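Local coordinates for protein 350aa long hypothetical aspartate-semialdehyde dehydrogenase (Sulfolobus tokodaii, PDB 2EP5) that probably reduces malonyl-CoA to 3-oxopropanoate (malonate semialdehyde) with NADPH, as a member of the aspartate-semialdehyde dehydrogenase family, at residues A[25-30]-A[276-281]; A[109-114]-A[143-148]; A[120-125]-A[334-339]; A[129-134]-A[222-227]. One frame throughout, in Å; residues are numbered along the deposited sequence.

Interaction 1 of 4, residues A[25-30]-A[276-281]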
loop_
_atom_site.group_PDB
_atom_site.type_symbol
_atom_site.label_atom_id
_atom_site.label_comp_id
_atom_site.label_asym_id
_atom_site.label_seq_id
_atom_site.Cartn_x
_atom_site.Cartn_y
_atom_site.Cartn_z
ATOM N N ALA A 25 -16.306 -11.515 -25.283
ATOM C CA ALA A 25 -15.652 -12.667 -25.878
ATOM C C ALA A 25 -16.465 -13.940 -25.664
ATOM O O ALA A 25 -16.347 -14.905 -26.424
ATOM C CB ALA A 25 -14.261 -12.830 -25.290
ATOM N N LYS A 26 -17.308 -13.926 -24.640
ATOM C CA LYS A 26 -18.122 -15.086 -24.311
ATOM C C LYS A 26 -19.625 -14.777 -24.264
ATOM O O LYS A 26 -20.385 -15.477 -23.592
ATOM C CB LYS A 26 -17.671 -15.641 -22.957
ATOM C CG LYS A 26 -18.019 -14.731 -21.772
ATOM C CD LYS A 26 -17.289 -15.137 -20.489
ATOM C CE LYS A 26 -15.914 -14.470 -20.377
ATOM N NZ LYS A 26 -14.985 -14.782 -21.505
ATOM N N HIS A 27 -20.059 -13.741 -24.979
ATOM C CA HIS A 27 -21.472 -13.376 -24.974
ATOM C C HIS A 27 -22.326 -14.258 -25.886
ATOM O O HIS A 27 -21.908 -14.615 -26.983
ATOM C CB HIS A 27 -21.653 -11.916 -25.388
ATOM C CG HIS A 27 -23.019 -11.381 -25.091
ATOM N ND1 HIS A 27 -23.287 -10.595 -23.991
ATOM C CD2 HIS A 27 -24.209 -11.578 -25.710
ATOM C CE1 HIS A 27 -24.581 -10.334 -23.944
ATOM N NE2 HIS A 27 -25.164 -10.920 -24.974
ATOM N N PRO A 28 -23.541 -14.617 -25.434
ATOM C CA PRO A 28 -24.489 -15.455 -26.180
ATOM C C PRO A 28 -24.802 -14.981 -27.607
ATOM O O PRO A 28 -24.633 -15.740 -28.558
ATOM C CB PRO A 28 -25.732 -15.442 -25.290
ATOM C CG PRO A 28 -25.157 -15.367 -23.931
ATOM C CD PRO A 28 -24.050 -14.346 -24.074
ATOM N N TYR A 29 -25.265 -13.739 -27.757
ATOM C CA TYR A 29 -25.603 -13.215 -29.083
ATOM C C TYR A 29 -24.850 -11.974 -29.566
ATOM O O TYR A 29 -24.893 -11.651 -30.751
ATOM C CB TYR A 29 -27.108 -12.954 -29.192
ATOM C CG TYR A 29 -27.713 -12.200 -28.035
ATOM C CD1 TYR A 29 -28.111 -12.867 -26.878
ATOM C CD2 TYR A 29 -27.913 -10.822 -28.103
ATOM C CE1 TYR A 29 -28.698 -12.181 -25.822
ATOM C CE2 TYR A 29 -28.498 -10.127 -27.051
ATOM C CZ TYR A 29 -28.889 -10.811 -25.919
ATOM O OH TYR A 29 -29.492 -10.134 -24.884
ATOM N N LEU A 30 -24.176 -11.270 -28.663
ATOM C CA LEU A 30 -23.410 -10.087 -29.046
ATOM C C LEU A 30 -22.053 -10.556 -29.573
ATOM O O LEU A 30 -21.232 -11.055 -28.811
ATOM C CB LEU A 30 -23.223 -9.167 -27.834
ATOM C CG LEU A 30 -24.091 -7.911 -27.678
ATOM C CD1 LEU A 30 -25.479 -8.126 -28.241
ATOM C CD2 LEU A 30 -24.146 -7.530 -26.206
ATOM N N ASN A 276 -34.471 -12.005 -17.735
ATOM C CA ASN A 276 -33.256 -12.785 -17.546
ATOM C C ASN A 276 -32.215 -12.480 -18.608
ATOM O O ASN A 276 -31.752 -13.379 -19.307
ATOM C CB ASN A 276 -33.574 -14.276 -17.583
ATOM C CG ASN A 276 -34.516 -14.686 -16.492
ATOM O OD1 ASN A 276 -35.691 -14.337 -16.515
ATOM N ND2 ASN A 276 -34.005 -15.423 -15.513
ATOM N N LEU A 277 -31.849 -11.210 -18.729
ATOM C CA LEU A 277 -30.856 -10.815 -19.713
ATOM C C LEU A 277 -29.489 -11.324 -19.246
ATOM O O LEU A 277 -29.159 -11.245 -18.060
ATOM C CB LEU A 277 -30.867 -9.291 -19.879
ATOM C CG LEU A 277 -32.241 -8.690 -20.224
ATOM C CD1 LEU A 277 -32.115 -7.195 -20.431
ATOM C CD2 LEU A 277 -32.798 -9.340 -21.487
ATOM N N PRO A 278 -28.682 -11.857 -20.180
ATOM C CA PRO A 278 -27.346 -12.401 -19.908
ATOM C C PRO A 278 -26.432 -11.628 -18.967
ATOM O O PRO A 278 -25.699 -12.235 -18.185
ATOM C CB PRO A 278 -26.738 -12.568 -21.308
ATOM C CG PRO A 278 -27.557 -11.665 -22.179
ATOM C CD PRO A 278 -28.937 -11.833 -21.630
ATOM N N THR A 279 -26.476 -10.302 -19.029
ATOM C CA THR A 279 -25.617 -9.489 -18.179
ATOM C C THR A 279 -26.310 -8.924 -16.930
ATOM O O THR A 279 -25.689 -8.209 -16.139
ATOM C CB THR A 279 -25.001 -8.351 -19.003
ATOM O OG1 THR A 279 -24.325 -8.916 -20.131
ATOM C CG2 THR A 279 -23.994 -7.544 -18.172
ATOM N N ALA A 280 -27.584 -9.259 -16.748
ATOM C CA ALA A 280 -28.339 -8.788 -15.588
ATOM C C ALA A 280 -28.141 -9.695 -14.371
ATOM O O ALA A 280 -28.358 -10.901 -14.448
ATOM C CB ALA A 280 -29.815 -8.713 -15.923
ATOM N N PRO A 281 -27.737 -9.125 -13.227
ATOM C CA PRO A 281 -27.540 -9.954 -12.030
ATOM C C PRO A 281 -28.902 -10.376 -11.476
ATOM O O PRO A 281 -29.898 -9.701 -11.729
ATOM C CB PRO A 281 -26.799 -9.014 -11.085
ATOM C CG PRO A 281 -27.424 -7.693 -11.402
ATOM C CD PRO A 281 -27.489 -7.702 -12.931
#
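A type I beta turn, Leu277 to Ala280, carries one half of this surface contact; it overlaps the Schellman motif that ends helix 271-274, Leu277 belonging to both and Asn276 being the C-prime residue at positive phi. Loop 25-30 of the NAD-binding part of the chain here meets loop 276-281 of the dimerisation part, as plain packing away from the predicted active site. Ala280 N closes the turn on Leu277 O at 2.9 Å. Pro278, the second residue of the turn, points its ring at the loop 25-30, where His27, Pro28 and Tyr29 receive it. Tyr29 holds CG in the crowded position between backbone N and carbonyl carbon (chi1 47°), and the phenol reaches across tip first: Tyr29 OH stands 3.7 Å from Pro278 CG, the ring and the proline crossing at about a right angle. His27, with CG anti to the backbone N (chi1 -166°), turns an edge of its imidazole to the phenol, one ring corner over the centre of the face, and meets Pro278 obliquely. Pro28 CD and Leu30 CB press on opposite faces of that imidazole and limit its swing. Pro28 adds an apolar touch, its CG 4.1 Å from Pro278 CB. An alanine in place of Tyr29 removes the phenol, and with it the contact to Pro278, and would probably leave His27 less well held. No hydrogen bond crosses between the loops. Helix 334-347 runs alongside both, its Glu342 hydrogen-bonded to Thr279 OG1 and touching His27 and Pro278, while loop 25-30 joins helix 15-24 to strand 30-36.

Interaction 2 of 4, residues A[109-114]-A[143-148]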
loop_
_atom_site.group_PDB
_atom_site.type_symbol
_atom_site.label_atom_id
_atom_site.label_comp_id
_atom_site.label_asym_id
_atom_site.label_seq_id
_atom_site.Cartn_x
_atom_site.Cartn_y
_atom_site.Cartn_z
ATOM N N SER A 109 -18.665 10.597 -21.111
ATOM C CA SER A 109 -19.469 11.742 -20.664
ATOM C C SER A 109 -20.195 12.666 -21.665
ATOM O O SER A 109 -21.306 13.121 -21.386
ATOM C CB SER A 109 -18.621 12.601 -19.728
ATOM O OG SER A 109 -17.492 13.093 -20.410
ATOM N N PRO A 110 -19.588 12.972 -22.824
ATOM C CA PRO A 110 -20.284 13.859 -23.770
ATOM C C PRO A 110 -21.724 13.442 -24.106
ATOM O O PRO A 110 -21.996 12.267 -24.361
ATOM C CB PRO A 110 -19.372 13.835 -24.995
ATOM C CG PRO A 110 -18.005 13.681 -24.375
ATOM C CD PRO A 110 -18.256 12.607 -23.334
ATOM N N PHE A 111 -22.638 14.411 -24.078
ATOM C CA PHE A 111 -24.049 14.181 -24.383
ATOM C C PHE A 111 -24.877 13.531 -23.272
ATOM O O PHE A 111 -26.104 13.491 -23.366
ATOM C CB PHE A 111 -24.194 13.325 -25.646
ATOM C CG PHE A 111 -23.746 14.008 -26.902
ATOM C CD1 PHE A 111 -24.439 15.111 -27.397
ATOM C CD2 PHE A 111 -22.628 13.546 -27.597
ATOM C CE1 PHE A 111 -24.027 15.749 -28.568
ATOM C CE2 PHE A 111 -22.205 14.173 -28.766
ATOM C CZ PHE A 111 -22.909 15.281 -29.253
ATOM N N ARG A 112 -24.230 13.023 -22.225
ATOM C CA ARG A 112 -24.974 12.355 -21.154
ATOM C C ARG A 112 -26.165 13.152 -20.643
ATOM O O ARG A 112 -27.192 12.580 -20.272
ATOM C CB ARG A 112 -24.064 12.039 -19.973
ATOM C CG ARG A 112 -23.259 10.771 -20.102
ATOM C CD ARG A 112 -22.499 10.555 -18.803
ATOM N NE ARG A 112 -21.428 9.572 -18.894
ATOM C CZ ARG A 112 -20.342 9.619 -18.130
ATOM N NH1 ARG A 112 -20.205 10.600 -17.244
ATOM N NH2 ARG A 112 -19.397 8.696 -18.244
ATOM N N MET A 113 -26.029 14.473 -20.626
ATOM C CA MET A 113 -27.100 15.326 -20.139
ATOM C C MET A 113 -27.911 15.998 -21.254
ATOM O O MET A 113 -28.660 16.942 -21.002
ATOM C CB MET A 113 -26.526 16.369 -19.172
ATOM C CG MET A 113 -25.921 15.769 -17.896
ATOM S SD MET A 113 -27.082 14.732 -16.926
ATOM C CE MET A 113 -28.205 15.986 -16.243
ATOM N N ASP A 114 -27.774 15.504 -22.482
ATOM C CA ASP A 114 -28.529 16.053 -23.602
ATOM C C ASP A 114 -29.959 15.567 -23.417
ATOM O O ASP A 114 -30.195 14.370 -23.301
ATOM C CB ASP A 114 -27.975 15.549 -24.937
ATOM C CG ASP A 114 -28.651 16.201 -26.137
ATOM O OD1 ASP A 114 -29.881 16.045 -26.299
ATOM O OD2 ASP A 114 -27.953 16.873 -26.919
ATOM N N GLY A 143 -28.709 8.620 -37.260
ATOM C CA GLY A 143 -28.370 7.571 -36.317
ATOM C C GLY A 143 -29.064 7.628 -34.970
ATOM O O GLY A 143 -30.023 8.374 -34.778
ATOM N N ILE A 144 -28.560 6.825 -34.038
ATOM C CA ILE A 144 -29.096 6.726 -32.687
ATOM C C ILE A 144 -27.971 6.826 -31.654
ATOM O O ILE A 144 -26.918 6.209 -31.811
ATOM C CB ILE A 144 -29.816 5.371 -32.485
ATOM C CG1 ILE A 144 -31.101 5.325 -33.315
ATOM C CG2 ILE A 144 -30.087 5.136 -31.008
ATOM C CD1 ILE A 144 -32.107 6.428 -32.989
ATOM N N LEU A 145 -28.194 7.605 -30.600
ATOM C CA LEU A 145 -27.201 7.755 -29.543
ATOM C C LEU A 145 -27.818 7.508 -28.172
ATOM O O LEU A 145 -28.859 8.087 -27.823
ATOM C CB LEU A 145 -26.572 9.149 -29.572
ATOM C CG LEU A 145 -25.500 9.373 -28.500
ATOM C CD1 LEU A 145 -24.363 8.397 -28.710
ATOM C CD2 LEU A 145 -24.975 10.790 -28.561
ATOM N N VAL A 146 -27.174 6.629 -27.406
ATOM C CA VAL A 146 -27.613 6.289 -26.054
ATOM C C VAL A 146 -26.402 6.449 -25.139
ATOM O O VAL A 146 -25.272 6.151 -25.526
ATOM C CB VAL A 146 -28.136 4.828 -25.966
ATOM C CG1 VAL A 146 -28.562 4.510 -24.533
ATOM C CG2 VAL A 146 -29.320 4.634 -26.922
ATOM N N LYS A 147 -26.626 6.929 -23.928
ATOM C CA LYS A 147 -25.518 7.126 -23.018
ATOM C C LYS A 147 -25.668 6.392 -21.701
ATOM O O LYS A 147 -26.768 6.027 -21.292
ATOM C CB LYS A 147 -25.325 8.620 -22.765
ATOM C CG LYS A 147 -24.628 9.352 -23.906
ATOM C CD LYS A 147 -23.142 8.997 -23.945
ATOM C CE LYS A 147 -22.456 9.573 -25.168
ATOM N NZ LYS A 147 -20.976 9.562 -25.028
ATOM N N ASN A 148 -24.535 6.155 -21.056
ATOM C CA ASN A 148 -24.493 5.499 -19.759
ATOM C C ASN A 148 -23.860 6.526 -18.832
ATOM O O ASN A 148 -22.997 7.302 -19.246
ATOM C CB ASN A 148 -23.650 4.226 -19.829
ATOM C CG ASN A 148 -24.327 3.136 -20.627
ATOM O OD1 ASN A 148 -23.805 2.667 -21.639
ATOM N ND2 ASN A 148 -25.506 2.731 -20.180
#
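Leu145 makes the first touch along strand 144-147: with CG anti to the backbone N (chi1 -179°), it sends CD2 to within 3.7 Å of Phe111 CD2, the two side chains crossing at about a right angle. Phe111 sits at positive phi in the type II beta turn Ser109 to Arg112, closed by Arg112 N to Ser109 O at 3.0 Å. Lys147 starts beside Arg112, its CB 4.0 Å from Arg112 CG, then bends at chi2 (-73°) and runs under the turn. Its NZ ends in a salt bridge with Glu94 and hydrogen bonds to Ser106 OG and Ala108 O. Asn148 takes part through its backbone: Arg112, extended from CG to NE, gives Asn148 O a weak, bent hydrogen bond from NE, 2.8 Å long with 119° at the hydrogen. Ser109 CA lies over the centre of one guanidinium face, while NH2 bonds Asn107 O and NH1 pairs with Glu211. Arg112 NE and Lys147 NZ stay 6.2 Å apart, and their acidic partners probably ease the repulsion of like charges. An alanine for Arg112 removes the bonds to Asn107 O and Glu211 as well as the weak one to Asn148 O, and would probably loosen the turn close to the predicted nucleophile Cys151. Strand 144-147 is the outermost strand of the Rossmann-type parallel sheet in this chain, next to strand 103-106, with helix 87-99 touching both Pro110 and Leu145.

Interaction 3 of 4, residues A[120-125]-A[334-339]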
loop_
_atom_site.group_PDB
_atom_site.type_symbol
_atom_site.label_atom_id
_atom_site.label_comp_id
_atom_site.label_asym_id
_atom_site.label_seq_id
_atom_site.Cartn_x
_atom_site.Cartn_y
_atom_site.Cartn_z
ATOM N N ILE A 120 -28.836 5.799 -19.651
ATOM C CA ILE A 120 -29.305 4.548 -19.090
ATOM C C ILE A 120 -28.497 3.760 -18.078
ATOM O O ILE A 120 -27.281 3.621 -18.178
ATOM C CB ILE A 120 -29.671 3.552 -20.223
ATOM C CG1 ILE A 120 -30.656 4.206 -21.200
ATOM C CG2 ILE A 120 -30.297 2.285 -19.634
ATOM C CD1 ILE A 120 -31.950 4.664 -20.558
ATOM N N ASN A 121 -29.239 3.252 -17.098
ATOM C CA ASN A 121 -28.760 2.359 -16.056
ATOM C C ASN A 121 -29.984 1.446 -16.061
ATOM O O ASN A 121 -30.978 1.710 -15.379
ATOM C CB ASN A 121 -28.598 3.052 -14.699
ATOM C CG ASN A 121 -27.858 2.173 -13.697
ATOM O OD1 ASN A 121 -27.589 1.002 -13.979
ATOM N ND2 ASN A 121 -27.527 2.725 -12.529
ATOM N N PRO A 122 -29.926 0.366 -16.862
ATOM C CA PRO A 122 -30.969 -0.649 -17.065
ATOM C C PRO A 122 -32.077 -0.764 -16.011
ATOM O O PRO A 122 -33.219 -0.377 -16.256
ATOM C CB PRO A 122 -30.162 -1.929 -17.228
ATOM C CG PRO A 122 -28.978 -1.451 -17.995
ATOM C CD PRO A 122 -28.610 -0.175 -17.259
ATOM N N GLU A 123 -31.741 -1.304 -14.847
ATOM C CA GLU A 123 -32.714 -1.478 -13.776
ATOM C C GLU A 123 -33.411 -0.184 -13.364
ATOM O O GLU A 123 -34.602 -0.174 -13.066
ATOM C CB GLU A 123 -32.039 -2.091 -12.538
ATOM C CG GLU A 123 -31.567 -3.533 -12.701
ATOM C CD GLU A 123 -30.175 -3.655 -13.300
ATOM O OE1 GLU A 123 -29.713 -2.704 -13.957
ATOM O OE2 GLU A 123 -29.543 -4.715 -13.128
ATOM N N ILE A 124 -32.670 0.911 -13.362
ATOM C CA ILE A 124 -33.205 2.192 -12.929
ATOM C C ILE A 124 -34.154 2.939 -13.875
ATOM O O ILE A 124 -35.225 3.381 -13.453
ATOM C CB ILE A 124 -32.043 3.136 -12.538
ATOM C CG1 ILE A 124 -31.071 2.401 -11.611
ATOM C CG2 ILE A 124 -32.578 4.373 -11.838
ATOM C CD1 ILE A 124 -31.719 1.817 -10.367
ATOM N N ASN A 125 -33.777 3.085 -15.143
ATOM C CA ASN A 125 -34.619 3.832 -16.071
ATOM C C ASN A 125 -34.641 3.322 -17.511
ATOM O O ASN A 125 -34.456 4.099 -18.449
ATOM C CB ASN A 125 -34.191 5.307 -16.065
ATOM C CG ASN A 125 -32.765 5.498 -16.545
ATOM O OD1 ASN A 125 -31.933 4.603 -16.420
ATOM N ND2 ASN A 125 -32.472 6.671 -17.083
ATOM N N ALA A 334 -18.434 -1.019 -18.175
ATOM C CA ALA A 334 -18.542 -2.177 -19.074
ATOM C C ALA A 334 -19.867 -2.932 -19.032
ATOM O O ALA A 334 -20.553 -3.060 -20.048
ATOM C CB ALA A 334 -17.397 -3.153 -18.813
ATOM N N GLY A 335 -20.217 -3.436 -17.856
ATOM C CA GLY A 335 -21.443 -4.187 -17.704
ATOM C C GLY A 335 -22.734 -3.449 -18.000
ATOM O O GLY A 335 -23.659 -4.047 -18.551
ATOM N N ILE A 336 -22.832 -2.168 -17.647
ATOM C CA ILE A 336 -24.087 -1.463 -17.920
ATOM C C ILE A 336 -24.265 -1.112 -19.392
ATOM O O ILE A 336 -25.387 -1.019 -19.869
ATOM C CB ILE A 336 -24.253 -0.173 -17.078
ATOM C CG1 ILE A 336 -22.999 0.682 -17.158
ATOM C CG2 ILE A 336 -24.597 -0.530 -15.660
ATOM C CD1 ILE A 336 -23.196 2.051 -16.594
ATOM N N THR A 337 -23.163 -0.918 -20.106
ATOM C CA THR A 337 -23.243 -0.606 -21.525
ATOM C C THR A 337 -23.753 -1.846 -22.256
ATOM O O THR A 337 -24.652 -1.774 -23.093
ATOM C CB THR A 337 -21.868 -0.234 -22.096
ATOM O OG1 THR A 337 -21.405 0.965 -21.473
ATOM C CG2 THR A 337 -21.952 -0.017 -23.608
ATOM N N ILE A 338 -23.169 -2.988 -21.923
ATOM C CA ILE A 338 -23.547 -4.250 -22.539
ATOM C C ILE A 338 -24.979 -4.598 -22.138
ATOM O O ILE A 338 -25.763 -5.091 -22.955
ATOM C CB ILE A 338 -22.556 -5.372 -22.107
ATOM C CG1 ILE A 338 -21.185 -5.108 -22.742
ATOM C CG2 ILE A 338 -23.085 -6.744 -22.502
ATOM C CD1 ILE A 338 -20.068 -5.995 -22.208
ATOM N N LEU A 339 -25.323 -4.326 -20.882
ATOM C CA LEU A 339 -26.665 -4.615 -20.385
ATOM C C LEU A 339 -27.665 -3.694 -21.083
ATOM O O LEU A 339 -28.815 -4.070 -21.330
ATOM C CB LEU A 339 -26.746 -4.390 -18.867
ATOM C CG LEU A 339 -27.631 -5.334 -18.041
ATOM C CD1 LEU A 339 -28.251 -4.556 -16.897
ATOM C CD2 LEU A 339 -28.722 -5.955 -18.880
#
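Pro122 lays the CB-CG side of its ring against the end of Leu339, Pro122 CB only 3.3 Å from Leu339 CD1. Pro122 CG follows at 3.4 Å from Leu339 CD1, the two side chains crossing obliquely in a tight fit. Leu339 is turned off the staggered positions in both torsions (chi1 -144°, chi2 -146°), so the leucine is either strained or imperfectly fitted. One turn back on helix 334-347, Ile336 points toward Asn121 and Pro122, where the chain leads into the short helix 122-125; with CG1 in the crowded position (chi1 49°), CG2 lies anti to the carbonyl carbon and is the branch that touches, 3.8 Å from Asn121 OD1 and 4.3 Å from Pro122 CD. Glu123 bends at chi2 and brings its carboxylate across Leu339 at about a right angle, OE1 3.8 Å from Leu339 CD1. Asn125 folds back: its OD1 accepts Asn121 N at 3.1 Å, the donor lying in the carbonyl plane. Arg331 NH2 joins the polar ends of the segment, forming a salt bridge with Glu123 OE1 and a hydrogen bond with Asn121 OD1, while Gln273 binds Glu123 OE2. The side chain of Ile336 lies about 7 Å from that of Cys151, the predicted acyl-thioester nucleophile. The contact is thus packing without a hydrogen bond, part of it methyls against oxygens that bond elsewhere, to Arg331, and the buried carboxylate of Glu123 is probably kept ionised by that arginine.

Interaction 4 of 4, residues A[129-134]-A[222-227]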
loop_
_atom_site.group_PDB
_atom_site.type_symbol
_atom_site.label_atom_id
_atom_site.label_comp_id
_atom_site.label_asym_id
_atom_site.label_seq_id
_atom_site.Cartn_x
_atom_site.Cartn_y
_atom_site.Cartn_z
ATOM N N LEU A 129 -35.623 4.901 -22.606
ATOM C CA LEU A 129 -35.223 4.608 -23.986
ATOM C C LEU A 129 -36.263 5.095 -25.002
ATOM O O LEU A 129 -35.975 5.227 -26.191
ATOM C CB LEU A 129 -34.990 3.102 -24.169
ATOM C CG LEU A 129 -33.670 2.567 -23.606
ATOM C CD1 LEU A 129 -33.656 1.043 -23.635
ATOM C CD2 LEU A 129 -32.517 3.137 -24.419
ATOM N N GLU A 130 -37.472 5.359 -24.525
ATOM C CA GLU A 130 -38.531 5.839 -25.398
ATOM C C GLU A 130 -38.121 7.146 -26.064
ATOM O O GLU A 130 -38.689 7.530 -27.088
ATOM C CB GLU A 130 -39.825 6.048 -24.610
ATOM C CG GLU A 130 -40.373 4.787 -23.977
ATOM C CD GLU A 130 -41.886 4.760 -23.978
ATOM O OE1 GLU A 130 -42.469 4.778 -25.085
ATOM O OE2 GLU A 130 -42.495 4.725 -22.884
ATOM N N LEU A 131 -37.138 7.828 -25.481
ATOM C CA LEU A 131 -36.659 9.085 -26.045
ATOM C C LEU A 131 -36.140 8.843 -27.443
ATOM O O LEU A 131 -36.096 9.760 -28.259
ATOM C CB LEU A 131 -35.524 9.679 -25.207
ATOM C CG LEU A 131 -35.851 10.510 -23.968
ATOM C CD1 LEU A 131 -34.545 11.020 -23.352
ATOM C CD2 LEU A 131 -36.749 11.685 -24.342
ATOM N N LEU A 132 -35.744 7.604 -27.718
ATOM C CA LEU A 132 -35.203 7.261 -29.023
ATOM C C LEU A 132 -36.213 7.428 -30.152
ATOM O O LEU A 132 -35.832 7.588 -31.309
ATOM C CB LEU A 132 -34.667 5.824 -29.010
ATOM C CG LEU A 132 -33.409 5.598 -28.167
ATOM C CD1 LEU A 132 -32.979 4.131 -28.239
ATOM C CD2 LEU A 132 -32.300 6.512 -28.662
ATOM N N LYS A 133 -37.496 7.403 -29.811
ATOM C CA LYS A 133 -38.561 7.538 -30.804
ATOM C C LYS A 133 -38.627 8.908 -31.472
ATOM O O LYS A 133 -39.210 9.044 -32.538
ATOM C CB LYS A 133 -39.920 7.245 -30.162
ATOM C CG LYS A 133 -40.148 5.784 -29.800
ATOM C CD LYS A 133 -41.463 5.592 -29.047
ATOM C CE LYS A 133 -42.655 6.123 -29.842
ATOM N NZ LYS A 133 -43.959 5.920 -29.137
ATOM N N PHE A 134 -38.012 9.913 -30.859
ATOM C CA PHE A 134 -38.062 11.268 -31.391
ATOM C C PHE A 134 -36.691 11.897 -31.574
ATOM O O PHE A 134 -36.577 13.038 -32.035
ATOM C CB PHE A 134 -38.895 12.132 -30.443
ATOM C CG PHE A 134 -40.177 11.479 -30.008
ATOM C CD1 PHE A 134 -41.314 11.538 -30.812
ATOM C CD2 PHE A 134 -40.236 10.766 -28.810
ATOM C CE1 PHE A 134 -42.494 10.899 -30.431
ATOM C CE2 PHE A 134 -41.413 10.120 -28.419
ATOM C CZ PHE A 134 -42.545 10.189 -29.236
ATOM N N ASN A 222 -42.951 12.091 -24.049
ATOM C CA ASN A 222 -41.749 11.988 -24.857
ATOM C C ASN A 222 -40.543 12.745 -24.318
ATOM O O ASN A 222 -39.627 13.064 -25.070
ATOM C CB ASN A 222 -42.054 12.473 -26.276
ATOM C CG ASN A 222 -43.453 12.090 -26.735
ATOM O OD1 ASN A 222 -43.859 10.930 -26.625
ATOM N ND2 ASN A 222 -44.197 13.067 -27.256
ATOM N N GLN A 223 -40.542 13.055 -23.028
ATOM C CA GLN A 223 -39.397 13.747 -22.442
ATOM C C GLN A 223 -39.172 13.305 -21.002
ATOM O O GLN A 223 -40.046 12.713 -20.366
ATOM C CB GLN A 223 -39.576 15.265 -22.490
ATOM C CG GLN A 223 -40.802 15.763 -21.758
ATOM C CD GLN A 223 -40.861 17.276 -21.642
ATOM O OE1 GLN A 223 -41.901 17.830 -21.294
ATOM N NE2 GLN A 223 -39.749 17.948 -21.923
ATOM N N ILE A 224 -37.985 13.597 -20.492
ATOM C CA ILE A 224 -37.644 13.222 -19.136
ATOM C C ILE A 224 -37.775 14.371 -18.156
ATOM O O ILE A 224 -37.101 15.388 -18.289
ATOM C CB ILE A 224 -36.201 12.704 -19.053
ATOM C CG1 ILE A 224 -36.080 11.395 -19.832
ATOM C CG2 ILE A 224 -35.802 12.517 -17.592
ATOM C CD1 ILE A 224 -34.665 10.912 -19.961
ATOM N N ILE A 225 -38.649 14.202 -17.173
ATOM C CA ILE A 225 -38.814 15.208 -16.140
ATOM C C ILE A 225 -37.789 14.879 -15.061
ATOM O O ILE A 225 -37.909 13.870 -14.365
ATOM C CB ILE A 225 -40.221 15.168 -15.526
ATOM C CG1 ILE A 225 -41.252 15.611 -16.563
ATOM C CG2 ILE A 225 -40.271 16.067 -14.288
ATOM C CD1 ILE A 225 -40.990 17.003 -17.121
ATOM N N PRO A 226 -36.762 15.726 -14.911
ATOM C CA PRO A 226 -35.701 15.529 -13.918
ATOM C C PRO A 226 -36.240 15.371 -12.507
ATOM O O PRO A 226 -37.103 16.139 -12.086
ATOM C CB PRO A 226 -34.853 16.792 -14.065
ATOM C CG PRO A 226 -35.053 17.168 -15.502
ATOM C CD PRO A 226 -36.543 16.972 -15.664
ATOM N N ALA A 227 -35.745 14.375 -11.779
ATOM C CA ALA A 227 -36.197 14.174 -10.405
ATOM C C ALA A 227 -35.650 15.316 -9.560
ATOM O O ALA A 227 -34.553 15.811 -9.813
ATOM C CB ALA A 227 -35.699 12.837 -9.860
#
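Leu131 and Phe134, one turn apart where the chain enters helix 132-140, both have CG anti to the carbonyl carbon, but they meet different parts of the 222-227 segment. In plain packing away from the predicted active site, the NAD-binding part of the chain (129-134) meets the dimerisation part (222-227). With CD1 anti to CA (chi2 -178°), Leu131 CD1 is carried tip to tip onto Ile224 CD1 at 3.4 Å, and Leu131 CD2 is left facing the backbone, 3.3 Å from Asn222 O. Ile224 answers with an extended CG1 branch, the two side chains crossing at about a right angle. Phe134, at chi1 -46°, puts the far end of its ring on Asn222, whose CG, anti to the carbonyl carbon and beside the backbone N, turns the amide to the ring. Phe134 CE2 is 3.2 Å from Asn222 CB, and Phe134 CZ is 3.0 Å from Asn222 OD1, with ring and amide planes 44° apart. Both residues touch a crystal neighbour, so lattice packing may influence this crowded pair. No hydrogen bond links the two segments, so cohesion rests on methyl and ring packing; Arg138 of helix 132-140 adds a polar tie at Asn222 O.

Interaction 3 lies near the middle of the chain, and the other three contacts all touch it. Interaction 1, 12 Å away between centres, meets it along helix 334-347, Thr279 OG1 reaching Ile338 CG2 at 3.4 Å. Interaction 2 joins it through Ile120: Lys147 O and Ile120 N are 2.7 Å apart, a probable hydrogen bond. Interaction 4 packs on the Ile144 and Val146 side of strand 144-147, away from the Leu145 and Lys147 side that interaction 2 uses, and touches interaction 3 through Leu129 and Ile120. Interactions 2 and 3 border the predicted active site, Arg112 and Ile336 each about 7 Å from Cys151, side chain to side chain; interactions 1 and 4 lie away from it.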